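Local coordinates for type II restriction enzyme MspI (Moraxella sp., PDB 1SA3), which recognises the double-stranded DNA sequence 5'-CCGG-3' and cleaves it after the first C, leaving fragments with terminal 5'-phosphates, at residues 72-85 and 97-109. Sequence-based numbering, arbitrary orientation.
Sequences LDLDNIIDVSSSDT and KTDATIRFTFHNQ. With NA (sodium ion), chain G.
Strands 77-84 and 100-106 pair antiparallel at the border of the mixed sheet, with 77-84 outermost within the chain. Ser81 with Arg103 and Ser83 with Thr101 are hydrogen-bonded pairs. A classic beta bulge interrupts the regular pairing: Ile78 N and Asp79 N both bond to Thr105 O, at 2.8 Å and 3.2 Å.

On the face of Val80, Ile102 and Phe104, Leu72 CD1 lies over one side of the Phe104 ring and Ile102 CG2 over the opposite side, both toward the rim. Val80 runs alongside, with CG2 3.8 Å from Phe104 CD2, and its CG1 meets Ile102 CG2 at 3.6 Å. Helices 45-51 and 57-69 pack on this face. On the face of Ser83 and Thr101, one water links Ser83 OG, Thr85 OG1 and Thr101 OG1.

Where strand 77-84 ends and strand 100-106 begins, Asp84 and Asp99 bind a sodium ion. Asp84 has CG anti to its backbone nitrogen (chi1 172°), carrying OD2 to the metal at 2.4 Å. Asp99 O binds it at 2.7 Å and also accepts from Thr85 N. Glu35 and two waters also bind, one water donating to Asp99 OD1. A metal held by acidic residues at a strand end, beside the DNA, is consistent with the PDDEXK nuclease fold.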
ATOM      1  N   LEU E  72      -2.367  -1.116  19.286  1.00 21.01           N
ATOM      2  CA  LEU E  72      -3.457  -0.515  20.042  1.00 20.27           C
ATOM      3  C   LEU E  72      -4.350  -1.604  20.614  1.00 21.89           C
ATOM      4  O   LEU E  72      -4.655  -2.583  19.934  1.00 22.33           O
ATOM      5  CB  LEU E  72      -4.332   0.369  19.149  1.00 24.38           C
ATOM      6  CG  LEU E  72      -3.872   1.755  18.706  1.00 26.08           C
ATOM      7  CD1 LEU E  72      -4.453   2.033  17.339  1.00 27.46           C
ATOM      8  CD2 LEU E  72      -4.336   2.817  19.707  1.00 34.93           C
ATOM      9  N   ASP E  73      -4.785  -1.420  21.856  1.00 23.71           N
ATOM     10  CA  ASP E  73      -5.670  -2.382  22.496  1.00 21.51           C
ATOM     11  C   ASP E  73      -7.109  -1.904  22.349  1.00 22.18           C
ATOM     12  O   ASP E  73      -7.420  -0.744  22.615  1.00 21.92           O
ATOM     13  CB  ASP E  73      -5.312  -2.527  23.974  1.00 26.04           C
ATOM     14  CG  ASP E  73      -3.922  -3.097  24.176  1.00 27.07           C
ATOM     15  OD1 ASP E  73      -3.681  -4.249  23.742  1.00 25.90           O
ATOM     16  OD2 ASP E  73      -3.072  -2.391  24.760  1.00 26.28           O
ATOM     17  N   LEU E  74      -7.983  -2.803  21.909  1.00 22.79           N
ATOM     18  CA  LEU E  74      -9.388  -2.472  21.721  1.00 23.01           C
ATOM     19  C   LEU E  74      -9.989  -1.818  22.961  1.00 22.71           C
ATOM     20  O   LEU E  74     -10.741  -0.849  22.857  1.00 21.16           O
ATOM     21  CB  LEU E  74     -10.170  -3.742  21.378  1.00 28.53           C
ATOM     22  CG  LEU E  74     -11.677  -3.601  21.148  1.00 35.12           C
ATOM     23  CD1 LEU E  74     -11.949  -2.571  20.066  1.00 30.94           C
ATOM     24  CD2 LEU E  74     -12.255  -4.962  20.761  1.00 35.90           C
ATOM     25  N   ASP E  75      -9.652  -2.334  24.137  1.00 21.15           N
ATOM     26  CA  ASP E  75     -10.208  -1.781  25.367  1.00 24.54           C
ATOM     27  C   ASP E  75      -9.809  -0.344  25.680  1.00 23.47           C
ATOM     28  O   ASP E  75     -10.433   0.303  26.513  1.00 24.23           O
ATOM     29  CB  ASP E  75      -9.861  -2.672  26.563  1.00 26.58           C
ATOM     30  CG  ASP E  75     -10.563  -4.010  26.514  1.00 30.35           C
ATOM     31  OD1 ASP E  75     -11.708  -4.063  26.014  1.00 30.63           O
ATOM     32  OD2 ASP E  75      -9.976  -5.006  26.989  1.00 33.75           O
ATOM     33  N   ASN E  76      -8.779   0.168  25.015  1.00 23.40           N
ATOM     34  CA  ASN E  76      -8.348   1.531  25.276  1.00 23.29           C
ATOM     35  C   ASN E  76      -9.029   2.511  24.322  1.00 25.45           C
ATOM     36  O   ASN E  76      -8.915   3.728  24.472  1.00 24.08           O
ATOM     37  CB  ASN E  76      -6.816   1.645  25.151  1.00 24.81           C
ATOM     38  CG  ASN E  76      -6.070   0.806  26.191  1.00 26.69           C
ATOM     39  OD1 ASN E  76      -6.664   0.307  27.145  1.00 24.14           O
ATOM     40  ND2 ASN E  76      -4.753   0.662  26.012  1.00 23.74           N
ATOM     41  N   ILE E  77      -9.745   1.974  23.338  1.00 24.85           N
ATOM     42  CA  ILE E  77     -10.432   2.807  22.358  1.00 20.28           C
ATOM     43  C   ILE E  77     -11.809   3.229  22.864  1.00 21.94           C
ATOM     44  O   ILE E  77     -12.657   2.387  23.161  1.00 22.22           O
ATOM     45  CB  ILE E  77     -10.581   2.048  21.024  1.00 19.76           C
ATOM     46  CG1 ILE E  77      -9.193   1.654  20.504  1.00 24.31           C
ATOM     47  CG2 ILE E  77     -11.308   2.919  20.004  1.00 18.13           C
ATOM     48  CD1 ILE E  77      -9.212   0.646  19.381  1.00 23.01           C
ATOM     49  N   ILE E  78     -12.023   4.536  22.955  1.00 22.58           N
ATOM     50  CA  ILE E  78     -13.286   5.076  23.431  1.00 26.63           C
ATOM     51  C   ILE E  78     -14.222   5.420  22.284  1.00 27.01           C
ATOM     52  O   ILE E  78     -15.438   5.351  22.426  1.00 27.62           O
ATOM     53  CB  ILE E  78     -13.062   6.344  24.290  1.00 28.63           C
ATOM     54  CG1 ILE E  78     -12.142   6.015  25.470  1.00 31.64           C
ATOM     55  CG2 ILE E  78     -14.389   6.893  24.777  1.00 28.29           C
ATOM     56  CD1 ILE E  78     -12.595   4.840  26.323  1.00 32.90           C
ATOM     57  N   ASP E  79     -13.658   5.801  21.145  1.00 26.16           N
ATOM     58  CA  ASP E  79     -14.474   6.134  19.990  1.00 23.02           C
ATOM     59  C   ASP E  79     -13.677   5.939  18.714  1.00 23.64           C
ATOM     60  O   ASP E  79     -12.445   5.987  18.722  1.00 22.30           O
ATOM     61  CB  ASP E  79     -14.971   7.575  20.084  1.00 26.87           C
ATOM     62  CG  ASP E  79     -16.102   7.864  19.110  1.00 29.27           C
ATOM     63  OD1 ASP E  79     -16.807   6.913  18.717  1.00 31.48           O
ATOM     64  OD2 ASP E  79     -16.296   9.039  18.750  1.00 33.30           O
ATOM     65  N   VAL E  80     -14.391   5.722  17.618  1.00 21.65           N
ATOM     66  CA  VAL E  80     -13.765   5.501  16.326  1.00 21.85           C
ATOM     67  C   VAL E  80     -14.664   6.029  15.225  1.00 22.38           C
ATOM     68  O   VAL E  80     -15.890   6.024  15.354  1.00 20.80           O
ATOM     69  CB  VAL E  80     -13.546   3.994  16.046  1.00 27.13           C
ATOM     70  CG1 VAL E  80     -12.640   3.816  14.825  1.00 24.96           C
ATOM     71  CG2 VAL E  80     -12.957   3.304  17.260  1.00 29.49           C
ATOM     72  N   SER E  81     -14.038   6.488  14.149  1.00 20.14           N
ATOM     73  CA  SER E  81     -14.736   6.987  12.973  1.00 19.94           C
ATOM     74  C   SER E  81     -13.785   6.781  11.798  1.00 19.36           C
ATOM     75  O   SER E  81     -12.572   6.648  11.988  1.00 19.58           O
ATOM     76  CB  SER E  81     -15.075   8.470  13.116  1.00 20.59           C
ATOM     77  OG  SER E  81     -13.909   9.260  13.130  1.00 23.32           O
ATOM     78  N   SER E  82     -14.328   6.752  10.591  1.00 16.60           N
ATOM     79  CA  SER E  82     -13.502   6.537   9.409  1.00 19.13           C
ATOM     80  C   SER E  82     -14.101   7.238   8.206  1.00 19.36           C
ATOM     81  O   SER E  82     -15.287   7.565   8.196  1.00 19.66           O
ATOM     82  CB  SER E  82     -13.390   5.039   9.117  1.00 17.04           C
ATOM     83  OG  SER E  82     -14.666   4.486   8.838  1.00 20.39           O
ATOM     84  N   SER E  83     -13.285   7.463   7.186  1.00 18.10           N
ATOM     85  CA  SER E  83     -13.774   8.123   5.993  1.00 19.32           C
ATOM     86  C   SER E  83     -12.827   8.007   4.814  1.00 18.38           C
ATOM     87  O   SER E  83     -11.615   7.839   4.978  1.00 14.93           O
ATOM     88  CB  SER E  83     -14.021   9.607   6.274  1.00 22.30           C
ATOM     89  OG  SER E  83     -12.796  10.315   6.373  1.00 24.64           O
ATOM     90  N   ASP E  84     -13.412   8.093   3.625  1.00 17.44           N
ATOM     91  CA  ASP E  84     -12.674   8.064   2.376  1.00 18.16           C
ATOM     92  C   ASP E  84     -11.829   9.335   2.387  1.00 19.17           C
ATOM     93  O   ASP E  84     -12.231  10.341   2.967  1.00 19.33           O
ATOM     94  CB  ASP E  84     -13.651   8.110   1.203  1.00 18.46           C
ATOM     95  CG  ASP E  84     -12.953   8.275  -0.134  1.00 24.72           C
ATOM     96  OD1 ASP E  84     -13.452   9.056  -0.969  1.00 28.65           O
ATOM     97  OD2 ASP E  84     -11.913   7.622  -0.358  1.00 23.71           O
ATOM     98  N   THR E  85     -10.665   9.293   1.757  1.00 17.58           N
ATOM     99  CA  THR E  85      -9.804  10.466   1.711  1.00 18.91           C
ATOM    100  C   THR E  85      -9.765  11.028   0.306  1.00 22.47           C
ATOM    101  O   THR E  85      -9.404  10.337  -0.644  1.00 23.25           O
ATOM    102  CB  THR E  85      -8.365  10.126   2.150  1.00 17.95           C
ATOM    103  OG1 THR E  85      -8.385   9.669   3.506  1.00 17.81           O
ATOM    104  CG2 THR E  85      -7.459  11.357   2.051  1.00 19.21           C
ATOM    105  N   LYS E  97      -0.777   9.237  -1.250  1.00 15.54           N
ATOM    106  CA  LYS E  97      -1.078   7.808  -1.307  1.00 17.57           C
ATOM    107  C   LYS E  97      -2.150   7.364  -0.299  1.00 17.51           C
ATOM    108  O   LYS E  97      -2.395   6.168  -0.119  1.00 16.39           O
ATOM    109  CB  LYS E  97       0.187   6.984  -1.059  1.00 21.04           C
ATOM    110  CG  LYS E  97       1.297   7.233  -2.066  1.00 25.98           C
ATOM    111  CD  LYS E  97       0.939   6.673  -3.432  1.00 29.38           C
ATOM    112  CE  LYS E  97       2.050   6.921  -4.440  1.00 33.13           C
ATOM    113  NZ  LYS E  97       1.514   7.196  -5.802  1.00 32.32           N
ATOM    114  N   THR E  98      -2.797   8.324   0.350  1.00 16.86           N
ATOM    115  CA  THR E  98      -3.809   7.999   1.347  1.00 14.30           C
ATOM    116  C   THR E  98      -5.187   7.767   0.742  1.00 17.37           C
ATOM    117  O   THR E  98      -5.779   8.675   0.151  1.00 14.31           O
ATOM    118  CB  THR E  98      -3.885   9.115   2.409  1.00 14.93           C
ATOM    119  OG1 THR E  98      -2.588   9.286   2.998  1.00 15.25           O
ATOM    120  CG2 THR E  98      -4.880   8.752   3.496  1.00 12.99           C
ATOM    121  N   ASP E  99      -5.699   6.547   0.894  1.00 14.79           N
ATOM    122  CA  ASP E  99      -7.007   6.191   0.351  1.00 15.18           C
ATOM    123  C   ASP E  99      -8.147   6.466   1.312  1.00 16.20           C
ATOM    124  O   ASP E  99      -9.276   6.709   0.885  1.00 16.34           O
ATOM    125  CB  ASP E  99      -7.057   4.698  -0.013  1.00 14.57           C
ATOM    126  CG  ASP E  99      -6.174   4.354  -1.190  1.00 14.84           C
ATOM    127  OD1 ASP E  99      -6.179   5.123  -2.168  1.00 19.07           O
ATOM    128  OD2 ASP E  99      -5.488   3.310  -1.149  1.00 16.20           O
ATOM    129  N   ALA E 100      -7.852   6.415   2.608  1.00 13.99           N
ATOM    130  CA  ALA E 100      -8.870   6.624   3.629  1.00 16.70           C
ATOM    131  C   ALA E 100      -8.204   6.783   4.982  1.00 13.52           C
ATOM    132  O   ALA E 100      -7.008   6.542   5.120  1.00 14.65           O
ATOM    133  CB  ALA E 100      -9.807   5.425   3.673  1.00 15.48           C
ATOM    134  N   THR E 101      -8.989   7.175   5.979  1.00 13.43           N
ATOM    135  CA  THR E 101      -8.463   7.344   7.322  1.00 12.55           C
ATOM    136  C   THR E 101      -9.407   6.806   8.387  1.00 15.28           C
ATOM    137  O   THR E 101     -10.622   6.695   8.173  1.00 16.36           O
ATOM    138  CB  THR E 101      -8.193   8.832   7.648  1.00 16.48           C
ATOM    139  OG1 THR E 101      -9.426   9.562   7.637  1.00 13.50           O
ATOM    140  CG2 THR E 101      -7.256   9.441   6.627  1.00 14.34           C
ATOM    141  N   ILE E 102      -8.824   6.454   9.529  1.00 13.71           N
ATOM    142  CA  ILE E 102      -9.573   5.988  10.697  1.00 15.36           C
ATOM    143  C   ILE E 102      -9.018   6.844  11.834  1.00 17.61           C
ATOM    144  O   ILE E 102      -7.796   7.030  11.928  1.00 16.68           O
ATOM    145  CB  ILE E 102      -9.275   4.518  11.057  1.00 13.23           C
ATOM    146  CG1 ILE E 102      -9.705   3.594   9.920  1.00 13.12           C
ATOM    147  CG2 ILE E 102      -9.999   4.136  12.369  1.00 12.85           C
ATOM    148  CD1 ILE E 102      -9.323   2.147  10.163  1.00 15.72           C
ATOM    149  N   ARG E 103      -9.897   7.402  12.657  1.00 12.71           N
ATOM    150  CA  ARG E 103      -9.452   8.185  13.804  1.00 16.01           C
ATOM    151  C   ARG E 103      -9.914   7.482  15.076  1.00 17.34           C
ATOM    152  O   ARG E 103     -11.099   7.173  15.227  1.00 20.11           O
ATOM    153  CB  ARG E 103     -10.021   9.606  13.773  1.00 18.70           C
ATOM    154  CG  ARG E 103      -9.685  10.405  15.037  1.00 21.53           C
ATOM    155  CD  ARG E 103     -10.226  11.829  14.980  1.00 22.28           C
ATOM    156  NE  ARG E 103      -9.579  12.618  13.937  1.00 24.13           N
ATOM    157  CZ  ARG E 103      -8.327  13.068  13.989  1.00 24.72           C
ATOM    158  NH1 ARG E 103      -7.557  12.818  15.040  1.00 26.77           N
ATOM    159  NH2 ARG E 103      -7.840  13.766  12.973  1.00 26.04           N
ATOM    160  N   PHE E 104      -8.977   7.207  15.980  1.00 15.87           N
ATOM    161  CA  PHE E 104      -9.316   6.558  17.241  1.00 15.40           C
ATOM    162  C   PHE E 104      -9.222   7.581  18.353  1.00 19.62           C
ATOM    163  O   PHE E 104      -8.260   8.350  18.407  1.00 20.33           O
ATOM    164  CB  PHE E 104      -8.348   5.424  17.576  1.00 18.44           C
ATOM    165  CG  PHE E 104      -8.338   4.311  16.580  1.00 20.19           C
ATOM    166  CD1 PHE E 104      -7.404   4.291  15.548  1.00 19.68           C
ATOM    167  CD2 PHE E 104      -9.237   3.258  16.690  1.00 16.61           C
ATOM    168  CE1 PHE E 104      -7.365   3.229  14.642  1.00 18.23           C
ATOM    169  CE2 PHE E 104      -9.203   2.204  15.791  1.00 18.03           C
ATOM    170  CZ  PHE E 104      -8.263   2.190  14.768  1.00 16.94           C
ATOM    171  N   THR E 105     -10.213   7.594  19.234  1.00 18.30           N
ATOM    172  CA  THR E 105     -10.216   8.520  20.358  1.00 19.53           C
ATOM    173  C   THR E 105      -9.998   7.696  21.617  1.00 18.89           C
ATOM    174  O   THR E 105     -10.639   6.661  21.814  1.00 15.88           O
ATOM    175  CB  THR E 105     -11.553   9.281  20.453  1.00 20.55           C
ATOM    176  OG1 THR E 105     -11.725  10.068  19.271  1.00 23.68           O
ATOM    177  CG2 THR E 105     -11.565  10.207  21.669  1.00 20.55           C
ATOM    178  N   PHE E 106      -9.085   8.156  22.466  1.00 18.50           N
ATOM    179  CA  PHE E 106      -8.752   7.439  23.689  1.00 17.85           C
ATOM    180  C   PHE E 106      -9.415   8.029  24.941  1.00 20.50           C
ATOM    181  O   PHE E 106     -10.148   9.008  24.860  1.00 18.31           O
ATOM    182  CB  PHE E 106      -7.229   7.386  23.834  1.00 19.06           C
ATOM    183  CG  PHE E 106      -6.530   6.889  22.599  1.00 21.48           C
ATOM    184  CD1 PHE E 106      -5.702   7.734  21.858  1.00 20.46           C
ATOM    185  CD2 PHE E 106      -6.720   5.585  22.156  1.00 20.11           C
ATOM    186  CE1 PHE E 106      -5.075   7.288  20.692  1.00 20.23           C
ATOM    187  CE2 PHE E 106      -6.100   5.132  20.990  1.00 21.68           C
ATOM    188  CZ  PHE E 106      -5.278   5.982  20.257  1.00 18.85           C
ATOM    189  N   HIS E 107      -9.150   7.436  26.098  1.00 22.31           N
ATOM    190  CA  HIS E 107      -9.764   7.883  27.348  1.00 27.79           C
ATOM    191  C   HIS E 107      -9.523   9.333  27.766  1.00 26.66           C
ATOM    192  O   HIS E 107     -10.443   9.997  28.231  1.00 24.72           O
ATOM    193  CB  HIS E 107      -9.334   6.971  28.496  1.00 30.99           C
ATOM    194  CG  HIS E 107      -7.897   7.134  28.878  1.00 39.73           C
ATOM    195  ND1 HIS E 107      -6.859   6.785  28.040  1.00 45.62           N
ATOM    196  CD2 HIS E 107      -7.324   7.639  29.997  1.00 41.81           C
ATOM    197  CE1 HIS E 107      -5.709   7.067  28.625  1.00 46.39           C
ATOM    198  NE2 HIS E 107      -5.962   7.587  29.813  1.00 44.76           N
ATOM    199  N   ASN E 108      -8.297   9.823  27.617  1.00 25.20           N
ATOM    200  CA  ASN E 108      -7.978  11.193  28.030  1.00 25.05           C
ATOM    201  C   ASN E 108      -8.317  12.232  26.976  1.00 26.08           C
ATOM    202  O   ASN E 108      -7.817  13.359  27.027  1.00 25.53           O
ATOM    203  CB  ASN E 108      -6.495  11.298  28.387  1.00 26.30           C
ATOM    204  CG  ASN E 108      -5.599  11.073  27.192  1.00 28.82           C
ATOM    205  OD1 ASN E 108      -6.007  10.445  26.210  1.00 26.55           O
ATOM    206  ND2 ASN E 108      -4.366  11.573  27.269  1.00 23.95           N
ATOM    207  N   GLN E 109      -9.163  11.849  26.021  1.00 24.01           N
ATOM    208  CA  GLN E 109      -9.577  12.741  24.943  1.00 25.91           C
ATOM    209  C   GLN E 109      -8.527  12.916  23.852  1.00 23.30           C
ATOM    210  O   GLN E 109      -8.716  13.704  22.930  1.00 21.53           O
ATOM    211  CB  GLN E 109      -9.965  14.122  25.494  1.00 32.32           C
ATOM    212  CG  GLN E 109     -11.466  14.377  25.631  1.00 40.73           C
ATOM    213  CD  GLN E 109     -12.129  13.509  26.676  1.00 45.99           C
ATOM    214  OE1 GLN E 109     -12.259  12.296  26.503  1.00 47.85           O
ATOM    215  NE2 GLN E 109     -12.553  14.126  27.773  1.00 48.07           N
TER
HETATM  216 NA    NA G 401     -10.440   6.154  -1.452  1.00 29.81          NA
HETATM  217  O   HOH W   1      -7.413   4.692  26.334  1.00 30.13           O
HETATM  218  O   HOH W   2     -12.519   8.787  17.077  1.00 17.61           O
HETATM  219  O   HOH W   3     -10.157  10.514   5.266  1.00 35.74           O
HETATM  220  O   HOH W   4      -9.424   8.107  -2.077  1.00 31.65           O
HETATM  221  O   HOH W   5      -8.865   5.189  -2.989  1.00 40.47           O